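Local coordinates for TOG array regulator of axonemal microtubules protein 1 (Mus musculus, PDB 5DN7) that takes part in ciliogenesis and promotes microtubule polymerization through HEAT-repeat TOG domains, the second of which is the piece described here, at residues P140-S145 / D177-L183; L144-L148 / V162-C166; I167-T172 / L250-T254. All blocks are in the same frame, centred on the assembly; numbering follows the deposited sequence.

The three contacts lie in neighbouring parts of the TOG 2 solenoid and meet around helix 156-172. Contact 1 joins the start of helix 140-148 to the turn before helix 180-187 and its first residues, and contact 2 carries the same first helix on to its antiparallel partner, the two centres lying about 9 Å apart. They share L144 and S145 and touch directly, L183 CD1 packing at 3.6 Å from L148 CD1. Contact 3, its centre about 14 Å from that of contact 1 and 13 Å from that of contact 2, adds a C-terminal hairpin strand to helix 156-172. S169 ties it to contact 1, its OG lying 3.4 Å from P140 CB.

Contact 1: P140-S145 / D177-L183; sequences PQRVLS and DFDLPKL
Q141 reaches across to the F178-D179 peptide, its amide oxygen OE1 lying 3.5 Å from F178 CA. This oxygen accepts from D179 N at 2.9 Å, the N-H···O angle being 154° and the donor tilted 23° from the amide plane; the same oxygen lies at the edge of the F178 ring, near its plane. CG stands anti to the backbone N (chi1 -174°) and the chain then bends at chi2, which carries the amide out to the turn. Behind it a water takes a hydrogen bond from Q141 N and donates one to D177 O at 2.7 Å, a second polar tie between the helix start and the turn. D179 is the N-cap of helix 180-187, its carboxylate accepting a weak bond from K182 N.

The other half is apolar. P140 CB comes within 3.6 Å of F178 CE1, the two side chains crossing at about a right angle, and L144 CD1 reaches the same ring carbon obliquely, also at 3.6 Å. That methyl continues to L183 CD1, 4.0 Å away. S169 of helix 156-172 lies against P140, L144 and F178.

This is packing between successive predicted HEAT repeats of the solenoid. Its chemistry implies a division of labour: the glutamine amide answers a backbone N-H just ahead of the first turn of helix 180-187, while the neighbouring ring fills the hydrophobic seam.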
loop_
_atom_site.group_PDB
_atom_site.type_symbol
_atom_site.label_atom_id
_atom_site.label_comp_id
_atom_site.label_asym_id
_atom_site.label_seq_id
_atom_site.Cartn_x
_atom_site.Cartn_y
_atom_site.Cartn_z
ATOM N N PRO A 140 -0.821 -11.661 0.288
ATOM C CA PRO A 140 -1.165 -10.483 1.099
ATOM C C PRO A 140 -0.392 -10.370 2.417
ATOM O O PRO A 140 -0.010 -9.262 2.802
ATOM C CB PRO A 140 -2.659 -10.676 1.374
ATOM C CG PRO A 140 -2.917 -12.158 1.144
ATOM C CD PRO A 140 -1.979 -12.540 0.048
ATOM N N GLN A 141 -0.155 -11.484 3.100
ATOM C CA GLN A 141 0.487 -11.395 4.409
ATOM C C GLN A 141 1.911 -10.836 4.314
ATOM O O GLN A 141 2.257 -9.919 5.056
ATOM C CB GLN A 141 0.485 -12.753 5.113
ATOM C CG GLN A 141 1.007 -12.698 6.558
ATOM C CD GLN A 141 0.212 -11.729 7.416
ATOM O OE1 GLN A 141 -0.886 -12.044 7.891
ATOM N NE2 GLN A 141 0.748 -10.521 7.589
ATOM N N ARG A 142 2.729 -11.374 3.410
ATOM C CA ARG A 142 4.068 -10.820 3.155
ATOM C C ARG A 142 4.056 -9.285 2.942
ATOM O O ARG A 142 4.706 -8.514 3.697
ATOM C CB ARG A 142 4.695 -11.506 1.933
ATOM C CG ARG A 142 5.673 -12.623 2.291
ATOM C CD ARG A 142 6.602 -12.995 1.117
ATOM N NE ARG A 142 7.827 -12.190 1.095
ATOM C CZ ARG A 142 8.727 -12.215 0.112
ATOM N NH1 ARG A 142 8.542 -13.004 -0.946
ATOM N NH2 ARG A 142 9.809 -11.446 0.181
ATOM N N VAL A 143 3.303 -8.867 1.917
ATOM C CA VAL A 143 3.100 -7.445 1.594
ATOM C C VAL A 143 2.770 -6.662 2.858
ATOM O O VAL A 143 3.422 -5.669 3.161
ATOM C CB VAL A 143 1.972 -7.232 0.571
ATOM C CG1 VAL A 143 1.646 -5.724 0.414
ATOM C CG2 VAL A 143 2.323 -7.833 -0.768
ATOM N N LEU A 144 1.793 -7.146 3.626
ATOM C CA LEU A 144 1.336 -6.410 4.795
ATOM C C LEU A 144 2.380 -6.329 5.903
ATOM O O LEU A 144 2.439 -5.321 6.586
ATOM C CB LEU A 144 0.045 -7.003 5.360
ATOM C CG LEU A 144 -1.255 -6.849 4.553
ATOM C CD1 LEU A 144 -2.494 -7.161 5.410
ATOM C CD2 LEU A 144 -1.360 -5.469 3.933
ATOM N N SER A 145 3.193 -7.359 6.105
ATOM C CA SER A 145 4.198 -7.281 7.185
ATOM C C SER A 145 5.281 -6.239 6.848
ATOM O O SER A 145 5.631 -5.321 7.688
ATOM C CB SER A 145 4.819 -8.655 7.430
ATOM O OG SER A 145 3.806 -9.590 7.774
ATOM N N ASP A 177 -5.539 -16.701 4.534
ATOM C CA ASP A 177 -4.324 -16.149 3.935
ATOM C C ASP A 177 -3.555 -15.272 4.934
ATOM O O ASP A 177 -2.442 -14.847 4.664
ATOM C CB ASP A 177 -4.653 -15.328 2.687
ATOM C CG ASP A 177 -5.052 -16.189 1.508
ATOM O OD1 ASP A 177 -5.152 -17.418 1.700
ATOM O OD2 ASP A 177 -5.290 -15.630 0.405
ATOM N N PHE A 178 -4.162 -15.011 6.083
ATOM C CA PHE A 178 -3.589 -14.102 7.067
ATOM C C PHE A 178 -3.297 -14.782 8.393
ATOM O O PHE A 178 -4.018 -15.693 8.824
ATOM C CB PHE A 178 -4.532 -12.917 7.338
ATOM C CG PHE A 178 -4.796 -12.074 6.144
ATOM C CD1 PHE A 178 -3.885 -11.100 5.750
ATOM C CD2 PHE A 178 -5.944 -12.268 5.390
ATOM C CE1 PHE A 178 -4.129 -10.320 4.636
ATOM C CE2 PHE A 178 -6.197 -11.480 4.277
ATOM C CZ PHE A 178 -5.290 -10.510 3.894
ATOM N N ASP A 179 -2.244 -14.308 9.041
ATOM C CA ASP A 179 -2.000 -14.588 10.453
ATOM C C ASP A 179 -2.693 -13.478 11.241
ATOM O O ASP A 179 -2.112 -12.410 11.483
ATOM C CB ASP A 179 -0.499 -14.640 10.745
ATOM C CG ASP A 179 -0.190 -15.095 12.158
ATOM O OD1 ASP A 179 -1.050 -14.963 13.054
ATOM O OD2 ASP A 179 0.940 -15.592 12.372
ATOM N N LEU A 180 -3.947 -13.714 11.608
ATOM C CA LEU A 180 -4.763 -12.641 12.149
ATOM C C LEU A 180 -4.343 -12.133 13.543
ATOM O O LEU A 180 -4.456 -10.937 13.792
ATOM C CB LEU A 180 -6.236 -13.058 12.162
ATOM C CG LEU A 180 -6.871 -13.358 10.807
ATOM C CD1 LEU A 180 -8.235 -13.917 11.053
ATOM C CD2 LEU A 180 -6.948 -12.114 9.911
ATOM N N PRO A 181 -3.895 -13.025 14.457
ATOM C CA PRO A 181 -3.315 -12.514 15.713
ATOM C C PRO A 181 -2.136 -11.573 15.479
ATOM O O PRO A 181 -2.065 -10.481 16.052
ATOM C CB PRO A 181 -2.841 -13.789 16.433
ATOM C CG PRO A 181 -3.786 -14.841 15.963
ATOM C CD PRO A 181 -4.119 -14.489 14.519
ATOM N N LYS A 182 -1.223 -12.003 14.620
ATOM C CA LYS A 182 -0.046 -11.211 14.337
ATOM C C LYS A 182 -0.492 -9.862 13.811
ATOM O O LYS A 182 -0.049 -8.820 14.284
ATOM C CB LYS A 182 0.864 -11.919 13.330
ATOM C CG LYS A 182 2.177 -11.183 13.066
ATOM C CD LYS A 182 3.136 -12.017 12.203
ATOM C CE LYS A 182 2.667 -12.079 10.743
ATOM N NZ LYS A 182 3.602 -12.871 9.868
ATOM N N LEU A 183 -1.417 -9.913 12.857
ATOM C CA LEU A 183 -1.943 -8.734 12.204
ATOM C C LEU A 183 -2.528 -7.773 13.238
ATOM O O LEU A 183 -2.183 -6.594 13.257
ATOM C CB LEU A 183 -2.988 -9.143 11.162
ATOM C CG LEU A 183 -3.264 -8.201 10.000
ATOM C CD1 LEU A 183 -1.972 -7.691 9.381
ATOM C CD2 LEU A 183 -4.099 -8.939 8.949
HETATM O O HOH W 1 -0.929 -14.281 2.558
#

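Contact 2: L144-L148 / V162-C166; sequences LSLLL and VVNIC
This is a buried, largely apolar helix-helix contact near the middle of the TOG 2 domain, between the two antiparallel helices of a predicted HEAT repeat. Helices 140-148 and 156-172 make the helical hairpin from which such a solenoid is stacked; over these short segments their axes pass 10.2 Å apart with 165° between their directions. L144 faces C166 and L148 faces V162 at the two ends of the pairing.

C166 SG is the common neighbour of two leucines. It points between them, 3.9 Å from L144 CD2 and 3.8 Å from L148 CD2, and also lies close to L148 CG. L148 CD2 is in turn pressed against V162 CG1 at 3.6 Å, the two side chains meeting obliquely. Were L144 cut back to an alanine, the sulfur of C166 would probably lose one of its two leucine walls and the F178 ring the methyl resting against it.

L147 works the other flank. Because it carries CG on the far side from its own N (chi1 -172°), CD2 swings across toward I165, and V162 CG2 packs beside the carbonyl oxygen of L147 as well, 3.8 Å away. That oxygen accepts a hydrogen bond from N150 ND2. Behind the pair, M128, F131 and M135 of helix 121-138 cover I165, and V113 of helix 105-114 covers L147, so neighbouring helices close the layer. The tightest point is where L147 and I165 cross at about a right angle, with L147 CD2 only 3.4 Å from I165 CG2.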
loop_
_atom_site.group_PDB
_atom_site.type_symbol
_atom_site.label_atom_id
_atom_site.label_comp_id
_atom_site.label_asym_id
_atom_site.label_seq_id
_atom_site.Cartn_x
_atom_site.Cartn_y
_atom_site.Cartn_z
ATOM N N LEU A 144 1.793 -7.146 3.626
ATOM C CA LEU A 144 1.336 -6.410 4.795
ATOM C C LEU A 144 2.380 -6.329 5.903
ATOM O O LEU A 144 2.439 -5.321 6.586
ATOM C CB LEU A 144 0.045 -7.003 5.360
ATOM C CG LEU A 144 -1.255 -6.849 4.553
ATOM C CD1 LEU A 144 -2.494 -7.161 5.410
ATOM C CD2 LEU A 144 -1.360 -5.469 3.933
ATOM N N SER A 145 3.193 -7.359 6.105
ATOM C CA SER A 145 4.198 -7.281 7.185
ATOM C C SER A 145 5.281 -6.239 6.848
ATOM O O SER A 145 5.631 -5.321 7.688
ATOM C CB SER A 145 4.819 -8.655 7.430
ATOM O OG SER A 145 3.806 -9.590 7.774
ATOM N N LEU A 146 5.763 -6.353 5.603
ATOM C CA LEU A 146 6.699 -5.348 5.118
ATOM C C LEU A 146 6.094 -3.961 5.306
ATOM O O LEU A 146 6.685 -3.092 5.908
ATOM C CB LEU A 146 7.056 -5.574 3.651
ATOM C CG LEU A 146 7.743 -6.911 3.374
ATOM C CD1 LEU A 146 8.216 -7.010 1.923
ATOM C CD2 LEU A 146 8.894 -7.110 4.359
ATOM N N LEU A 147 4.873 -3.794 4.823
ATOM C CA LEU A 147 4.207 -2.506 4.817
ATOM C C LEU A 147 3.961 -1.944 6.206
ATOM O O LEU A 147 4.055 -0.742 6.419
ATOM C CB LEU A 147 2.885 -2.636 4.069
ATOM C CG LEU A 147 2.137 -1.346 3.795
ATOM C CD1 LEU A 147 3.064 -0.342 3.069
ATOM C CD2 LEU A 147 0.900 -1.662 2.968
ATOM N N LEU A 148 3.671 -2.831 7.148
ATOM C CA LEU A 148 3.277 -2.447 8.493
ATOM C C LEU A 148 4.461 -1.972 9.296
ATOM O O LEU A 148 4.277 -1.242 10.270
ATOM C CB LEU A 148 2.591 -3.605 9.229
ATOM C CG LEU A 148 1.082 -3.643 8.959
ATOM C CD1 LEU A 148 0.446 -4.976 9.399
ATOM C CD2 LEU A 148 0.434 -2.517 9.670
ATOM N N VAL A 162 -1.322 3.017 5.373
ATOM C CA VAL A 162 -0.897 1.671 5.733
ATOM C C VAL A 162 -2.092 0.908 6.298
ATOM O O VAL A 162 -2.401 -0.228 5.869
ATOM C CB VAL A 162 0.248 1.681 6.775
ATOM C CG1 VAL A 162 0.415 0.288 7.386
ATOM C CG2 VAL A 162 1.546 2.144 6.135
ATOM N N VAL A 163 -2.777 1.542 7.252
ATOM C CA VAL A 163 -3.938 0.873 7.826
ATOM C C VAL A 163 -5.030 0.616 6.752
ATOM O O VAL A 163 -5.614 -0.472 6.692
ATOM C CB VAL A 163 -4.548 1.677 8.992
ATOM C CG1 VAL A 163 -5.686 0.878 9.646
ATOM C CG2 VAL A 163 -3.493 2.009 9.999
ATOM N N ASN A 164 -5.273 1.588 5.880
ATOM C CA ASN A 164 -6.317 1.379 4.872
ATOM C C ASN A 164 -5.967 0.271 3.879
ATOM O O ASN A 164 -6.846 -0.453 3.410
ATOM C CB ASN A 164 -6.614 2.668 4.097
ATOM C CG ASN A 164 -7.476 3.659 4.887
ATOM O OD1 ASN A 164 -8.343 3.275 5.680
ATOM N ND2 ASN A 164 -7.238 4.945 4.659
ATOM N N ILE A 165 -4.688 0.148 3.551
ATOM C CA ILE A 165 -4.241 -0.902 2.638
ATOM C C ILE A 165 -4.385 -2.270 3.319
ATOM O O ILE A 165 -4.713 -3.269 2.661
ATOM C CB ILE A 165 -2.781 -0.647 2.174
ATOM C CG1 ILE A 165 -2.745 0.548 1.218
ATOM C CG2 ILE A 165 -2.184 -1.857 1.472
ATOM C CD1 ILE A 165 -1.302 1.109 1.000
ATOM N N CYS A 166 -4.147 -2.310 4.634
ATOM C CA CYS A 166 -4.464 -3.516 5.392
ATOM C C CYS A 166 -5.965 -3.871 5.287
ATOM O O CYS A 166 -6.323 -5.040 5.021
ATOM C CB CYS A 166 -4.045 -3.360 6.862
ATOM S SG CYS A 166 -2.248 -3.345 7.077
#

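Contact 3: I167-T172 / L250-T254; sequences ICSLLT and LPRLT
The strand 252-253 of a small C-terminal beta hairpin lies here against helix 156-172, the helix that ends one predicted HEAT repeat of the TOG 2 solenoid. Side chains pack on one another and on stretches of backbone, mostly through apolar atoms.

Among the apolar pairs, L253 contributes most. Its CB is directed at the helix and its branches settle on different residues: CD2 meets C168 SG at 3.9 Å and also sits near C168 CA, the methine CG lies 4.0 Å from L171 CD1, and CD1 goes to T172. L171 spans the contact in the other direction. It places CG opposite its carbonyl carbon (chi1 -69°), which brings CD1 to rest on the backbone at P251 and R252, 3.7 Å from P251 O and close to R252 CA. Further toward the earlier turn of the helix, I167 CG2 meets P251 CG at 3.9 Å, the two side chains meeting at a slant. V259, on the partner strand, touches I167, P251 and L253, so the hairpin offers both strands to the apolar patch. M128 and L132 of helix 121-138 lie against C168, on the helix side of the same region.

The polar bonds do not join the two segments: one set lies within the hairpin, another bond within segment 167-172. R252, whose CB is directed away from the helix, forms a salt bridge through NH1 with E260 of the other strand and shares backbone hydrogen bonds with it, fastening the hairpin. T172 gives its hydroxyl hydrogen to C168 O, with OG1 2.7 Å from that oxygen and above the carbonyl plane, at a C=O···O angle of 140°. The bond turns OG1 back over the preceding turn. Held there, T172 OG1 also lies against L253, only 3.3 Å from its CD1 methyl.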
loop_
_atom_site.group_PDB
_atom_site.type_symbol
_atom_site.label_atom_id
_atom_site.label_comp_id
_atom_site.label_asym_id
_atom_site.label_seq_id
_atom_site.Cartn_x
_atom_site.Cartn_y
_atom_site.Cartn_z
ATOM N N ILE A 167 -6.835 -2.875 5.471
ATOM C CA ILE A 167 -8.284 -3.109 5.357
ATOM C C ILE A 167 -8.647 -3.675 3.988
ATOM O O ILE A 167 -9.389 -4.661 3.856
ATOM C CB ILE A 167 -9.096 -1.823 5.572
ATOM C CG1 ILE A 167 -8.897 -1.292 6.984
ATOM C CG2 ILE A 167 -10.609 -2.061 5.270
ATOM C CD1 ILE A 167 -9.405 0.134 7.169
ATOM N N CYS A 168 -8.092 -3.040 2.969
ATOM C CA CYS A 168 -8.306 -3.454 1.603
ATOM C C CYS A 168 -7.911 -4.936 1.397
ATOM O O CYS A 168 -8.665 -5.748 0.823
ATOM C CB CYS A 168 -7.516 -2.521 0.693
ATOM S SG CYS A 168 -7.589 -2.922 -1.054
ATOM N N SER A 169 -6.726 -5.264 1.895
ATOM C CA SER A 169 -6.196 -6.618 1.873
ATOM C C SER A 169 -7.146 -7.637 2.530
ATOM O O SER A 169 -7.437 -8.689 1.959
ATOM C CB SER A 169 -4.830 -6.634 2.579
ATOM O OG SER A 169 -4.041 -7.720 2.153
ATOM N N LEU A 170 -7.638 -7.308 3.717
ATOM C CA LEU A 170 -8.462 -8.225 4.477
ATOM C C LEU A 170 -9.850 -8.365 3.853
ATOM O O LEU A 170 -10.539 -9.350 4.096
ATOM C CB LEU A 170 -8.604 -7.758 5.921
ATOM C CG LEU A 170 -7.382 -7.876 6.828
ATOM C CD1 LEU A 170 -7.436 -6.786 7.913
ATOM C CD2 LEU A 170 -7.356 -9.285 7.444
ATOM N N LEU A 171 -10.258 -7.372 3.067
ATOM C CA LEU A 171 -11.520 -7.478 2.339
ATOM C C LEU A 171 -11.353 -8.143 0.954
ATOM O O LEU A 171 -12.332 -8.465 0.300
ATOM C CB LEU A 171 -12.164 -6.088 2.167
ATOM C CG LEU A 171 -12.738 -5.340 3.376
ATOM C CD1 LEU A 171 -13.104 -3.900 3.018
ATOM C CD2 LEU A 171 -13.954 -6.072 3.915
ATOM N N THR A 172 -10.122 -8.309 0.497
ATOM C CA THR A 172 -9.892 -8.902 -0.814
ATOM C C THR A 172 -9.553 -10.413 -0.740
ATOM O O THR A 172 -9.838 -11.170 -1.669
ATOM C CB THR A 172 -8.756 -8.155 -1.542
ATOM O OG1 THR A 172 -9.114 -6.778 -1.645
ATOM C CG2 THR A 172 -8.486 -8.729 -2.929
ATOM N N LEU A 250 -19.575 -3.292 8.229
ATOM C CA LEU A 250 -18.180 -3.371 7.839
ATOM C C LEU A 250 -17.887 -2.361 6.746
ATOM O O LEU A 250 -18.793 -1.987 6.014
ATOM C CB LEU A 250 -17.853 -4.785 7.356
ATOM C CG LEU A 250 -17.921 -5.888 8.412
ATOM C CD1 LEU A 250 -17.963 -7.227 7.721
ATOM C CD2 LEU A 250 -16.718 -5.787 9.362
ATOM N N PRO A 251 -16.618 -1.931 6.622
ATOM C CA PRO A 251 -16.258 -1.102 5.471
ATOM C C PRO A 251 -16.332 -1.956 4.207
ATOM O O PRO A 251 -16.495 -3.168 4.312
ATOM C CB PRO A 251 -14.815 -0.683 5.781
ATOM C CG PRO A 251 -14.276 -1.878 6.509
ATOM C CD PRO A 251 -15.424 -2.316 7.405
ATOM N N ARG A 252 -16.226 -1.340 3.036
ATOM C CA ARG A 252 -16.290 -2.066 1.772
ATOM C C ARG A 252 -15.279 -1.450 0.856
ATOM O O ARG A 252 -14.737 -0.377 1.161
ATOM C CB ARG A 252 -17.691 -1.987 1.136
ATOM C CG ARG A 252 -18.111 -0.549 0.758
ATOM C CD ARG A 252 -19.479 -0.517 0.056
ATOM N NE ARG A 252 -19.470 -1.289 -1.184
ATOM C CZ ARG A 252 -19.056 -0.822 -2.354
ATOM N NH1 ARG A 252 -18.625 0.425 -2.447
ATOM N NH2 ARG A 252 -19.088 -1.597 -3.434
ATOM N N LEU A 253 -15.062 -2.096 -0.282
ATOM C CA LEU A 253 -14.131 -1.605 -1.284
ATOM C C LEU A 253 -14.855 -1.037 -2.481
ATOM O O LEU A 253 -15.785 -1.648 -2.988
ATOM C CB LEU A 253 -13.209 -2.724 -1.762
ATOM C CG LEU A 253 -12.185 -3.285 -0.787
ATOM C CD1 LEU A 253 -11.348 -4.307 -1.521
ATOM C CD2 LEU A 253 -11.317 -2.165 -0.233
ATOM N N THR A 254 -14.419 0.122 -2.952
ATOM C CA THR A 254 -14.893 0.621 -4.234
ATOM C C THR A 254 -14.267 -0.196 -5.355
ATOM O O THR A 254 -13.389 -1.008 -5.119
ATOM C CB THR A 254 -14.541 2.081 -4.455
ATOM O OG1 THR A 254 -13.145 2.187 -4.758
ATOM C CG2 THR A 254 -14.875 2.901 -3.216
#